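Local atomic coordinates of hydrazine synthase alpha subunit (PDB entry 5C2V), a protein that forms part of the complex that makes hydrazine from nitric oxide and ammonium, and catalyses the second half-reaction, the condensation of hydroxylamine with ammonia. Residues Y755-V758 against E759-L763; R648-Q651 against P652-A656; G195-I198 against Q199-G203; S169-P172 against E173-D177. All blocks are in the same frame, centred on the assembly; numbering follows the deposited sequence.

In the fold
Interactions 1 and 2 belong to the heme-binding C-terminal part of the chain. They lie on helices 751-762 and 646-657. The centres of the two contacts are about 13 Å apart, and Ile650 touches both Ala756 and Trp760. Interaction 1 is buried. Its polar ends are tied to many parts of the chain. Interaction 2 is partly buried, with an apolar side and an amide-carboxylate bond. Interactions 3 and 4 lie far earlier in the chain, around strand 154-171. Interaction 3 is a buried short helix that also reaches the gamma subunit. Interaction 4 is the end of that strand and the loop after it. It has apolar touches but no hydrogen bond between its segments, and its turn is exposed.

Interaction 1: Y755-V758 against E759-L763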
ATOM      1  N   TYR D 755      -3.194  -3.499  34.061  1.00 55.88           N
ATOM      2  CA  TYR D 755      -2.577  -2.334  33.441  1.00 40.84           C
ATOM      3  C   TYR D 755      -1.101  -2.581  33.153  1.00 37.53           C
ATOM      4  O   TYR D 755      -0.502  -1.891  32.330  1.00 44.05           O
ATOM      5  CB  TYR D 755      -2.737  -1.092  34.315  1.00 38.73           C
ATOM      6  CG  TYR D 755      -2.399   0.181  33.575  1.00 49.25           C
ATOM      7  CD1 TYR D 755      -3.270   0.700  32.625  1.00 43.91           C
ATOM      8  CD2 TYR D 755      -1.208   0.853  33.809  1.00 42.85           C
ATOM      9  CE1 TYR D 755      -2.968   1.856  31.936  1.00 54.92           C
ATOM     10  CE2 TYR D 755      -0.897   2.013  33.124  1.00 48.23           C
ATOM     11  CZ  TYR D 755      -1.782   2.509  32.188  1.00 52.84           C
ATOM     12  OH  TYR D 755      -1.481   3.663  31.501  1.00 64.31           O
ATOM     13  N   ALA D 756      -0.513  -3.557  33.837  1.00 39.09           N
ATOM     14  CA  ALA D 756       0.845  -3.972  33.512  1.00 40.69           C
ATOM     15  C   ALA D 756       0.838  -4.632  32.142  1.00 51.25           C
ATOM     16  O   ALA D 756       1.721  -4.386  31.316  1.00 45.46           O
ATOM     17  CB  ALA D 756       1.398  -4.916  34.566  1.00 26.40           C
ATOM     18  N   ILE D 757      -0.171  -5.465  31.902  1.00 50.92           N
ATOM     19  CA  ILE D 757      -0.343  -6.076  30.586  1.00 46.50           C
ATOM     20  C   ILE D 757      -0.600  -5.005  29.522  1.00 53.78           C
ATOM     21  O   ILE D 757      -0.016  -5.045  28.432  1.00 44.26           O
ATOM     22  CB  ILE D 757      -1.499  -7.096  30.584  1.00 55.32           C
ATOM     23  CG1 ILE D 757      -1.203  -8.232  31.564  1.00 46.45           C
ATOM     24  CG2 ILE D 757      -1.725  -7.648  29.185  1.00 47.27           C
ATOM     25  CD1 ILE D 757      -2.280  -9.292  31.613  1.00 54.93           C
ATOM     26  N   VAL D 758      -1.465  -4.047  29.849  1.00 41.23           N
ATOM     27  CA  VAL D 758      -1.760  -2.931  28.951  1.00 37.06           C
ATOM     28  C   VAL D 758      -0.491  -2.174  28.559  1.00 42.02           C
ATOM     29  O   VAL D 758      -0.245  -1.923  27.376  1.00 47.49           O
ATOM     30  CB  VAL D 758      -2.756  -1.941  29.590  1.00 53.68           C
ATOM     31  CG1 VAL D 758      -2.910  -0.702  28.719  1.00 32.62           C
ATOM     32  CG2 VAL D 758      -4.103  -2.612  29.816  1.00 37.05           C
ATOM     33  N   GLU D 759       0.312  -1.822  29.560  1.00 46.53           N
ATOM     34  CA  GLU D 759       1.581  -1.141  29.334  1.00 48.24           C
ATOM     35  C   GLU D 759       2.513  -1.976  28.467  1.00 47.58           C
ATOM     36  O   GLU D 759       3.155  -1.454  27.554  1.00 38.28           O
ATOM     37  CB  GLU D 759       2.267  -0.819  30.663  1.00 56.75           C
ATOM     38  CG  GLU D 759       1.702   0.391  31.380  1.00 57.03           C
ATOM     39  CD  GLU D 759       2.477   0.732  32.638  1.00 58.00           C
ATOM     40  OE1 GLU D 759       2.940  -0.203  33.326  1.00 58.51           O
ATOM     41  OE2 GLU D 759       2.629   1.936  32.935  1.00 62.20           O
ATOM     42  N   TRP D 760       2.582  -3.270  28.762  1.00 50.92           N
ATOM     43  CA  TRP D 760       3.419  -4.186  27.997  1.00 50.79           C
ATOM     44  C   TRP D 760       3.049  -4.175  26.519  1.00 54.36           C
ATOM     45  O   TRP D 760       3.922  -4.088  25.656  1.00 47.99           O
ATOM     46  CB  TRP D 760       3.310  -5.608  28.551  1.00 50.40           C
ATOM     47  CG  TRP D 760       3.934  -6.642  27.663  1.00 60.67           C
ATOM     48  CD1 TRP D 760       5.253  -6.747  27.327  1.00 61.60           C
ATOM     49  CD2 TRP D 760       3.264  -7.722  27.002  1.00 63.38           C
ATOM     50  NE1 TRP D 760       5.444  -7.823  26.494  1.00 45.10           N
ATOM     51  CE2 TRP D 760       4.239  -8.438  26.280  1.00 62.10           C
ATOM     52  CE3 TRP D 760       1.935  -8.151  26.950  1.00 51.98           C
ATOM     53  CZ2 TRP D 760       3.927  -9.560  25.514  1.00 58.33           C
ATOM     54  CZ3 TRP D 760       1.627  -9.265  26.191  1.00 40.86           C
ATOM     55  CH2 TRP D 760       2.617  -9.957  25.483  1.00 55.40           C
ATOM     56  N   ILE D 761       1.754  -4.252  26.231  1.00 48.36           N
ATOM     57  CA  ILE D 761       1.290  -4.253  24.847  1.00 50.71           C
ATOM     58  C   ILE D 761       1.533  -2.906  24.165  1.00 49.80           C
ATOM     59  O   ILE D 761       1.989  -2.855  23.021  1.00 45.02           O
ATOM     60  CB  ILE D 761      -0.204  -4.609  24.759  1.00 42.79           C
ATOM     61  CG1 ILE D 761      -0.445  -6.010  25.324  1.00 42.42           C
ATOM     62  CG2 ILE D 761      -0.690  -4.533  23.325  1.00 39.88           C
ATOM     63  CD1 ILE D 761      -1.865  -6.497  25.165  1.00 40.70           C
ATOM     64  N   ASP D 762       1.239  -1.818  24.871  1.00 48.17           N
ATOM     65  CA  ASP D 762       1.438  -0.476  24.327  1.00 48.70           C
ATOM     66  C   ASP D 762       2.910  -0.182  24.043  1.00 47.72           C
ATOM     67  O   ASP D 762       3.233   0.616  23.162  1.00 39.97           O
ATOM     68  CB  ASP D 762       0.873   0.577  25.283  1.00 50.47           C
ATOM     69  CG  ASP D 762      -0.536   0.998  24.919  1.00 55.01           C
ATOM     70  OD1 ASP D 762      -1.157   0.332  24.064  1.00 67.13           O
ATOM     71  OD2 ASP D 762      -1.025   1.994  25.492  1.00 49.27           O
ATOM     72  N   LEU D 763       3.798  -0.831  24.791  1.00 43.92           N
ATOM     73  CA  LEU D 763       5.237  -0.669  24.602  1.00 37.84           C
ATOM     74  C   LEU D 763       5.752  -1.417  23.375  1.00 43.00           C
ATOM     75  O   LEU D 763       6.919  -1.287  23.007  1.00 45.83           O
ATOM     76  CB  LEU D 763       5.998  -1.140  25.843  1.00 36.32           C
ATOM     77  CG  LEU D 763       6.095  -0.176  27.026  1.00 41.23           C
ATOM     78  CD1 LEU D 763       6.680  -0.887  28.232  1.00 46.03           C
ATOM     79  CD2 LEU D 763       6.937   1.037  26.660  1.00 37.45           C
TER
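Tyr755 lays its ring obliquely across the stem of Glu759, one helical turn further on. Tyr755 CE2 lies 3.5 Å from Glu759 CG, and Glu759 OE2 is equally near to it. The ring and carboxylate planes are 42° apart, so the two groups do not stack. Tyr755 reaches this place because CG stands opposite the backbone N (chi1 -167°). Beneath the pair, Glu759 N donates to Tyr755 O at 2.9 Å, from above the carbonyl plane. Three more backbone bonds of the same i to i+4 kind join the two segments, the last of them Asp762 N to Val758 O at 2.9 Å. This is the later part of helix 751-762, in the cytochrome c-like C-terminal domain. The side chain of Ile757 is about 5 Å from a heme c. Ile757 CG2 meets Ile761 CD1 at 4.2 Å, the two isoleucines lying alongside each other. Ile757 CG2 also approaches Trp760 CE3 at 4.3 Å, and Ile757 O sits near the plane of the indole, at its edge. The polar ends are held from outside. Glu759 OE2 is bound by Tyr508 OH and by a salt bridge to Arg642, which probably favours the charged carboxylate. Tyr755 OH bonds Gly536 O, Trp760 NE1 bonds Gln766 O, and Asp762 OD2 forms a salt bridge with Arg463.

Interaction 2: R648-Q651 against P652-A656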
ATOM      1  N   ARG D 648      10.046 -10.887  33.670  1.00 64.92           N
ATOM      2  CA  ARG D 648      10.065 -10.400  35.044  1.00 55.52           C
ATOM      3  C   ARG D 648       8.684  -9.985  35.552  1.00 58.91           C
ATOM      4  O   ARG D 648       8.362 -10.180  36.724  1.00 64.29           O
ATOM      5  CB  ARG D 648      11.030  -9.219  35.161  1.00 73.34           C
ATOM      6  CG  ARG D 648      11.270  -8.743  36.582  1.00 61.48           C
ATOM      7  CD  ARG D 648      11.216  -7.228  36.660  1.00 42.34           C
ATOM      8  NE  ARG D 648      12.109  -6.596  35.693  1.00 54.79           N
ATOM      9  CZ  ARG D 648      12.017  -5.326  35.314  1.00 62.99           C
ATOM     10  NH1 ARG D 648      11.066  -4.550  35.815  1.00 55.32           N
ATOM     11  NH2 ARG D 648      12.872  -4.832  34.429  1.00 58.66           N
ATOM     12  N   ASP D 649       7.873  -9.417  34.666  1.00 69.23           N
ATOM     13  CA  ASP D 649       6.624  -8.778  35.073  1.00 54.75           C
ATOM     14  C   ASP D 649       5.372  -9.577  34.701  1.00 61.41           C
ATOM     15  O   ASP D 649       4.619 -10.001  35.577  1.00 71.19           O
ATOM     16  CB  ASP D 649       6.542  -7.372  34.470  1.00 53.66           C
ATOM     17  CG  ASP D 649       7.682  -6.476  34.923  1.00 60.85           C
ATOM     18  OD1 ASP D 649       8.086  -6.576  36.100  1.00 63.50           O
ATOM     19  OD2 ASP D 649       8.180  -5.676  34.102  1.00 59.95           O
ATOM     20  N   ILE D 650       5.149  -9.767  33.403  1.00 55.00           N
ATOM     21  CA  ILE D 650       3.915 -10.374  32.902  1.00 53.55           C
ATOM     22  C   ILE D 650       3.790 -11.877  33.181  1.00 54.33           C
ATOM     23  O   ILE D 650       2.752 -12.345  33.668  1.00 60.64           O
ATOM     24  CB  ILE D 650       3.778 -10.154  31.382  1.00 51.02           C
ATOM     25  CG1 ILE D 650       3.897  -8.665  31.043  1.00 45.37           C
ATOM     26  CG2 ILE D 650       2.460 -10.720  30.874  1.00 45.40           C
ATOM     27  CD1 ILE D 650       2.912  -7.787  31.784  1.00 39.23           C
ATOM     28  N   GLN D 651       4.842 -12.625  32.860  1.00 55.91           N
ATOM     29  CA  GLN D 651       4.819 -14.083  32.982  1.00 48.76           C
ATOM     30  C   GLN D 651       4.429 -14.602  34.375  1.00 57.94           C
ATOM     31  O   GLN D 651       3.654 -15.549  34.466  1.00 59.03           O
ATOM     32  CB  GLN D 651       6.177 -14.673  32.580  1.00 51.80           C
ATOM     33  CG  GLN D 651       6.230 -16.196  32.641  1.00 64.67           C
ATOM     34  CD  GLN D 651       5.505 -16.856  31.482  1.00 56.65           C
ATOM     35  OE1 GLN D 651       5.788 -16.576  30.317  1.00 54.41           O
ATOM     36  NE2 GLN D 651       4.562 -17.737  31.799  1.00 51.81           N
ATOM     37  N   PRO D 652       4.962 -14.003  35.461  1.00 63.62           N
ATOM     38  CA  PRO D 652       4.503 -14.485  36.771  1.00 60.20           C
ATOM     39  C   PRO D 652       3.008 -14.259  36.998  1.00 55.83           C
ATOM     40  O   PRO D 652       2.348 -15.096  37.620  1.00 64.68           O
ATOM     41  CB  PRO D 652       5.332 -13.659  37.759  1.00 39.86           C
ATOM     42  CG  PRO D 652       6.553 -13.287  37.000  1.00 55.18           C
ATOM     43  CD  PRO D 652       6.079 -13.050  35.601  1.00 50.22           C
ATOM     44  N   ILE D 653       2.487 -13.143  36.496  1.00 49.53           N
ATOM     45  CA  ILE D 653       1.057 -12.866  36.571  1.00 60.60           C
ATOM     46  C   ILE D 653       0.283 -13.943  35.821  1.00 63.72           C
ATOM     47  O   ILE D 653      -0.745 -14.432  36.299  1.00 53.34           O
ATOM     48  CB  ILE D 653       0.705 -11.484  35.983  1.00 58.46           C
ATOM     49  CG1 ILE D 653       1.518 -10.385  36.667  1.00 62.46           C
ATOM     50  CG2 ILE D 653      -0.785 -11.208  36.119  1.00 49.72           C
ATOM     51  CD1 ILE D 653       1.259  -9.001  36.108  1.00 45.34           C
ATOM     52  N   LEU D 654       0.787 -14.312  34.647  1.00 56.88           N
ATOM     53  CA  LEU D 654       0.157 -15.360  33.848  1.00 52.83           C
ATOM     54  C   LEU D 654       0.183 -16.711  34.560  1.00 60.27           C
ATOM     55  O   LEU D 654      -0.786 -17.464  34.518  1.00 48.89           O
ATOM     56  CB  LEU D 654       0.836 -15.475  32.482  1.00 46.19           C
ATOM     57  CG  LEU D 654       0.697 -14.261  31.564  1.00 37.78           C
ATOM     58  CD1 LEU D 654       1.345 -14.532  30.216  1.00 36.21           C
ATOM     59  CD2 LEU D 654      -0.767 -13.884  31.396  1.00 35.13           C
ATOM     60  N   ASP D 655       1.296 -17.018  35.215  1.00 55.78           N
ATOM     61  CA  ASP D 655       1.423 -18.275  35.941  1.00 45.04           C
ATOM     62  C   ASP D 655       0.460 -18.320  37.119  1.00 48.24           C
ATOM     63  O   ASP D 655      -0.149 -19.354  37.399  1.00 62.86           O
ATOM     64  CB  ASP D 655       2.858 -18.474  36.433  1.00 48.13           C
ATOM     65  CG  ASP D 655       3.871 -18.436  35.306  1.00 72.83           C
ATOM     66  OD1 ASP D 655       3.486 -18.708  34.150  1.00 71.57           O
ATOM     67  OD2 ASP D 655       5.053 -18.135  35.579  1.00 78.03           O
ATOM     68  N   ALA D 656       0.326 -17.193  37.809  1.00 45.83           N
ATOM     69  CA  ALA D 656      -0.513 -17.129  38.998  1.00 63.30           C
ATOM     70  C   ALA D 656      -2.012 -17.138  38.690  1.00 46.29           C
ATOM     71  O   ALA D 656      -2.756 -17.944  39.246  1.00 55.60           O
ATOM     72  CB  ALA D 656      -0.161 -15.889  39.814  1.00 53.48           C
TER
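Gln651 NE2 donates to Asp655 OD1, 2.8 Å away and one helical turn later. The N-H points fairly straight at the oxygen, at 156°. OD1 is met on its syn side, somewhat out of the carboxylate plane, while it lies almost exactly in the plane of the amide. The amide and carboxylate planes are 32° apart. Gln651 turns back toward Asp655 because its chain bends at CG (chi2 75°). Under this bond Asp655 N donates to Gln651 O at 2.9 Å. On the apolar side Ile650 CG2 rests 4.0 Å from Leu654 CG, and Leu654 N bonds Ile650 O. Pro652 has no N-H to give to the turn before it. Its CG lies 3.6 Å from Arg648 O, and the helix is kinked here after a wider pi-type turn. Further out, Ile650 packs on Ile757 and Trp760 of helix 751-762, and Leu654 packs on Leu692 of helix 687-692. Helix 646-657 leads directly into the Cys-X-X-Cys-His motif of heme 2, as in cytochromes c, and the side chain of Leu654 is about 5 Å from the heme. Gln651 OE1 is hydrogen-bonded to Ser686 OG. Both ends of the amide are therefore engaged. The carboxylate calls for the NH2 end, so the orientation is probably set by Asp655, with Ser686 holding the other end.

Interaction 3: G195-I198 against Q199-G203; sequences GKII and QRITG
The carboxamide of Gln199 lies beside the chain of Lys196, with OE1 3.9 Å from Lys196 CG. The two side chains run in the same direction, and Gln199 is extended beyond CG. The other flat group, the guanidinium of Arg200, leads away from Gly195-Ile198. Only its stem touches that segment, with Arg200 CB 3.3 Å from Ile197 O. Behind these groups runs a short helix. Gly195 is its N-cap residue, and Gly195 O accepts from Gln199 N at 3.0 Å. Ile197 O accepts from Ile201 N at 2.9 Å, with a fairly straight N-H (161°). Ile197 CG2 and Ile201 CD1 meet loosely at 4.4 Å. At the far end Thr202 N donates to Ile198 O at 2.7 Å. Thr202 OG1 is modelled doubtfully close to the same oxygen, and His204 N is hydrogen-bonded to this hydroxyl. Gly203 then leaves the helix with positive phi. In the chain the helix falls between strands 186-191 and 209-211. In space, Ile197 and Ile198 pack on strand 154-171, and Gln199 packs on Ile143 and Trp145 of strand 139-146. Arg200 bonds Arg142 O on that strand and forms a salt bridge with Glu28 of the gamma subunit.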
ATOM      1  N   GLY D 195      36.840  24.184  20.279  1.00 71.87           N
ATOM      2  CA  GLY D 195      35.763  24.652  21.128  1.00 73.35           C
ATOM      3  C   GLY D 195      35.736  26.164  21.209  1.00 77.37           C
ATOM      4  O   GLY D 195      34.850  26.743  21.838  1.00 78.71           O
ATOM      5  N   LYS D 196      36.694  26.824  20.578  1.00 87.31           N
ATOM      6  CA  LYS D 196      36.779  28.265  20.749  1.00 79.71           C
ATOM      7  C   LYS D 196      35.772  29.009  19.875  1.00 79.50           C
ATOM      8  O   LYS D 196      35.447  30.155  20.157  1.00 74.80           O
ATOM      9  CB  LYS D 196      38.206  28.753  20.477  1.00 85.46           C
ATOM     10  CG  LYS D 196      39.154  28.530  21.656  1.00 88.63           C
ATOM     11  CD  LYS D 196      39.907  27.220  21.507  1.00 94.33           C
ATOM     12  CE  LYS D 196      40.755  26.892  22.721  1.00 93.55           C
ATOM     13  NZ  LYS D 196      41.561  25.661  22.488  1.00 85.27           N
ATOM     14  N   ILE D 197      35.267  28.361  18.829  1.00 69.53           N
ATOM     15  CA  ILE D 197      34.246  28.982  17.983  1.00 66.74           C
ATOM     16  C   ILE D 197      32.892  28.950  18.687  1.00 69.47           C
ATOM     17  O   ILE D 197      32.135  29.923  18.656  1.00 64.80           O
ATOM     18  CB  ILE D 197      34.146  28.289  16.611  1.00 70.74           C
ATOM     19  CG1 ILE D 197      35.398  28.605  15.790  1.00 73.20           C
ATOM     20  CG2 ILE D 197      32.889  28.731  15.865  1.00 76.29           C
ATOM     21  CD1 ILE D 197      35.316  28.186  14.342  1.00 78.69           C
ATOM     22  N   ILE D 198      32.604  27.828  19.337  1.00 75.18           N
ATOM     23  CA  ILE D 198      31.429  27.710  20.190  1.00 77.17           C
ATOM     24  C   ILE D 198      31.551  28.687  21.358  1.00 63.39           C
ATOM     25  O   ILE D 198      30.564  29.276  21.799  1.00 63.02           O
ATOM     26  CB  ILE D 198      31.258  26.266  20.713  1.00 69.75           C
ATOM     27  CG1 ILE D 198      30.961  25.319  19.551  1.00 74.05           C
ATOM     28  CG2 ILE D 198      30.144  26.186  21.742  1.00 63.34           C
ATOM     29  CD1 ILE D 198      29.672  25.633  18.825  1.00 70.64           C
ATOM     30  N   GLN D 199      32.776  28.874  21.837  1.00 71.80           N
ATOM     31  CA  GLN D 199      33.040  29.826  22.911  1.00 73.22           C
ATOM     32  C   GLN D 199      32.851  31.254  22.413  1.00 57.87           C
ATOM     33  O   GLN D 199      32.497  32.149  23.178  1.00 58.63           O
ATOM     34  CB  GLN D 199      34.452  29.636  23.468  1.00 76.08           C
ATOM     35  CG  GLN D 199      34.701  30.372  24.773  1.00 73.62           C
ATOM     36  CD  GLN D 199      36.066  30.078  25.362  1.00 57.95           C
ATOM     37  OE1 GLN D 199      36.936  29.511  24.701  1.00 83.13           O
ATOM     38  NE2 GLN D 199      36.259  30.463  26.618  1.00 54.39           N
ATOM     39  N   ARG D 200      33.091  31.460  21.125  1.00 44.08           N
ATOM     40  CA  ARG D 200      32.885  32.763  20.514  1.00 45.00           C
ATOM     41  C   ARG D 200      31.395  33.049  20.430  1.00 58.80           C
ATOM     42  O   ARG D 200      30.940  34.131  20.798  1.00 71.12           O
ATOM     43  CB  ARG D 200      33.534  32.824  19.127  1.00 36.85           C
ATOM     44  CG  ARG D 200      32.929  33.865  18.190  1.00 38.11           C
ATOM     45  CD  ARG D 200      33.869  34.193  17.035  1.00 45.89           C
ATOM     46  NE  ARG D 200      33.204  34.940  15.969  1.00 60.51           N
ATOM     47  CZ  ARG D 200      32.921  36.238  16.022  1.00 57.24           C
ATOM     48  NH1 ARG D 200      33.235  36.947  17.096  1.00 63.42           N
ATOM     49  NH2 ARG D 200      32.315  36.827  14.999  1.00 44.90           N
ATOM     50  N   ILE D 201      30.638  32.068  19.947  1.00 73.00           N
ATOM     51  CA  ILE D 201      29.194  32.223  19.813  1.00 62.07           C
ATOM     52  C   ILE D 201      28.447  32.189  21.151  1.00 53.78           C
ATOM     53  O   ILE D 201      27.722  33.125  21.485  1.00 73.97           O
ATOM     54  CB  ILE D 201      28.610  31.130  18.896  1.00 67.90           C
ATOM     55  CG1 ILE D 201      29.309  31.149  17.533  1.00 58.01           C
ATOM     56  CG2 ILE D 201      27.111  31.316  18.733  1.00 78.42           C
ATOM     57  CD1 ILE D 201      28.814  30.088  16.571  1.00 64.12           C
ATOM     58  N   THR D 202      28.620  31.107  21.906  1.00 56.50           N
ATOM     59  CA  THR D 202      27.905  30.920  23.171  1.00 74.10           C
ATOM     60  C   THR D 202      28.548  31.605  24.379  1.00 69.06           C
ATOM     61  O   THR D 202      27.850  32.131  25.245  1.00 77.54           O
ATOM     62  CB  THR D 202      27.744  29.422  23.501  1.00 72.73           C
ATOM     63  OG1 THR D 202      29.036  28.823  23.659  1.00 61.18           O
ATOM     64  CG2 THR D 202      26.982  28.709  22.395  1.00 70.04           C
ATOM     65  N   GLY D 203      29.876  31.599  24.431  1.00 66.78           N
ATOM     66  CA  GLY D 203      30.590  32.072  25.605  1.00 73.64           C
ATOM     67  C   GLY D 203      31.187  30.944  26.430  1.00 65.56           C
ATOM     68  O   GLY D 203      31.690  31.165  27.532  1.00 63.26           O
TER

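Interaction 4: S169-P172 against E173-D177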
ATOM      1  N   SER D 169      28.332  12.939   9.341  1.00 70.96           N
ATOM      2  CA  SER D 169      27.591  11.776   9.807  1.00 52.03           C
ATOM      3  C   SER D 169      28.550  10.782  10.445  1.00 56.10           C
ATOM      4  O   SER D 169      29.635  10.542   9.923  1.00 55.69           O
ATOM      5  CB  SER D 169      26.826  11.120   8.656  1.00 65.88           C
ATOM      6  OG  SER D 169      26.139   9.962   9.097  1.00 63.50           O
ATOM      7  N   GLY D 170      28.158  10.205  11.574  1.00 41.33           N
ATOM      8  CA  GLY D 170      29.021   9.255  12.249  1.00 47.70           C
ATOM      9  C   GLY D 170      28.279   8.238  13.088  1.00 65.86           C
ATOM     10  O   GLY D 170      27.171   8.491  13.560  1.00 56.82           O
ATOM     11  N   SER D 171      28.908   7.087  13.287  1.00 60.96           N
ATOM     12  CA  SER D 171      28.295   5.999  14.036  1.00 55.41           C
ATOM     13  C   SER D 171      29.302   5.338  14.967  1.00 46.24           C
ATOM     14  O   SER D 171      30.460   5.157  14.601  1.00 57.27           O
ATOM     15  CB  SER D 171      27.713   4.960  13.076  1.00 69.62           C
ATOM     16  OG  SER D 171      27.353   3.774  13.764  1.00 63.11           O
ATOM     17  N   PRO D 172      28.859   4.968  16.176  1.00 53.99           N
ATOM     18  CA  PRO D 172      29.716   4.209  17.093  1.00 62.22           C
ATOM     19  C   PRO D 172      29.845   2.752  16.653  1.00 65.89           C
ATOM     20  O   PRO D 172      29.293   2.375  15.621  1.00 83.40           O
ATOM     21  CB  PRO D 172      28.986   4.321  18.433  1.00 57.69           C
ATOM     22  CG  PRO D 172      27.560   4.540  18.064  1.00 66.19           C
ATOM     23  CD  PRO D 172      27.580   5.350  16.799  1.00 59.43           C
ATOM     24  N   GLU D 173      30.566   1.949  17.428  1.00 60.82           N
ATOM     25  CA  GLU D 173      30.762   0.545  17.090  1.00 73.85           C
ATOM     26  C   GLU D 173      30.159  -0.363  18.156  1.00 76.66           C
ATOM     27  O   GLU D 173      29.989   0.043  19.306  1.00 64.98           O
ATOM     28  CB  GLU D 173      32.250   0.242  16.904  1.00 72.11           C
ATOM     29  CG  GLU D 173      32.720   0.351  15.461  1.00 90.39           C
ATOM     30  CD  GLU D 173      34.213   0.585  15.348  1.00104.79           C
ATOM     31  OE1 GLU D 173      34.917   0.456  16.372  1.00100.35           O
ATOM     32  OE2 GLU D 173      34.684   0.893  14.232  1.00 97.66           O
ATOM     33  N   GLY D 174      29.833  -1.591  17.767  1.00 79.20           N
ATOM     34  CA  GLY D 174      29.148  -2.513  18.653  1.00 67.88           C
ATOM     35  C   GLY D 174      27.705  -2.084  18.830  1.00 63.65           C
ATOM     36  O   GLY D 174      27.102  -2.294  19.883  1.00 52.57           O
ATOM     37  N   VAL D 175      27.152  -1.477  17.785  1.00 73.01           N
ATOM     38  CA  VAL D 175      25.809  -0.919  17.838  1.00 56.15           C
ATOM     39  C   VAL D 175      24.944  -1.455  16.694  1.00 73.64           C
ATOM     40  O   VAL D 175      25.437  -1.708  15.593  1.00 80.17           O
ATOM     41  CB  VAL D 175      25.855   0.631  17.795  1.00 71.63           C
ATOM     42  CG1 VAL D 175      26.413   1.122  16.468  1.00 68.87           C
ATOM     43  CG2 VAL D 175      24.484   1.226  18.053  1.00 68.76           C
ATOM     44  N   MET D 176      23.658  -1.649  16.970  1.00 61.93           N
ATOM     45  CA  MET D 176      22.718  -2.135  15.966  1.00 67.61           C
ATOM     46  C   MET D 176      21.581  -1.142  15.750  1.00 57.63           C
ATOM     47  O   MET D 176      21.060  -0.572  16.707  1.00 63.86           O
ATOM     48  CB  MET D 176      22.145  -3.493  16.377  1.00 67.10           C
ATOM     49  CG  MET D 176      22.891  -4.695  15.819  1.00 65.98           C
ATOM     50  SD  MET D 176      22.258  -6.252  16.480  1.00 62.47           S
ATOM     51  CE  MET D 176      23.148  -7.439  15.478  1.00 74.04           C
ATOM     52  N   ASP D 177      21.194  -0.939  14.494  1.00 50.60           N
ATOM     53  CA  ASP D 177      20.030  -0.110  14.201  1.00 52.92           C
ATOM     54  C   ASP D 177      18.754  -0.932  14.349  1.00 55.09           C
ATOM     55  O   ASP D 177      18.781  -2.050  14.865  1.00 64.97           O
ATOM     56  CB  ASP D 177      20.123   0.523  12.802  1.00 62.42           C
ATOM     57  CG  ASP D 177      20.078  -0.497  11.667  1.00 51.28           C
ATOM     58  OD1 ASP D 177      19.889  -1.706  11.916  1.00 54.23           O
ATOM     59  OD2 ASP D 177      20.224  -0.073  10.501  1.00 53.69           O
TER
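Val175 folds back on Pro172, and its CG1 methyl makes the close part of this contact. CG1 lies 3.3 Å from Pro172 O and 3.9 Å from Pro172 CG, crossing the proline ring at a slant. The same methyl is 3.9 Å from Ser171 OG. With chi1 at 65°, CG1 is flanked by both backbone branches of Val175, on the side that faces Pro172. No hydrogen bond joins the two segments; they meet by van der Waals contact. Ser171 lies near the end of the long strand 154-171, which belongs to an antiparallel sheet of the N-terminal domain, the domain that includes the six-bladed propeller. Its backbone still pairs with Thr124, and that of Gly170 with Asn186, so the strand has a neighbour on either side. Past Pro172 the chain leaves the sheet. Only Ser171 and Val175, on the inner side of the contact, are buried. Pro172 is itself exposed, as are Glu173 and Gly174 at the bend, where Gly174 has positive phi (72°). The CB of Glu173 is directed away from 169-172. Beyond the bend, Val175 packs on Gln469, Met176 touches Phe478, and Asp177 O accepts a bond from Gln501 NE2, all three partners in the middle domain.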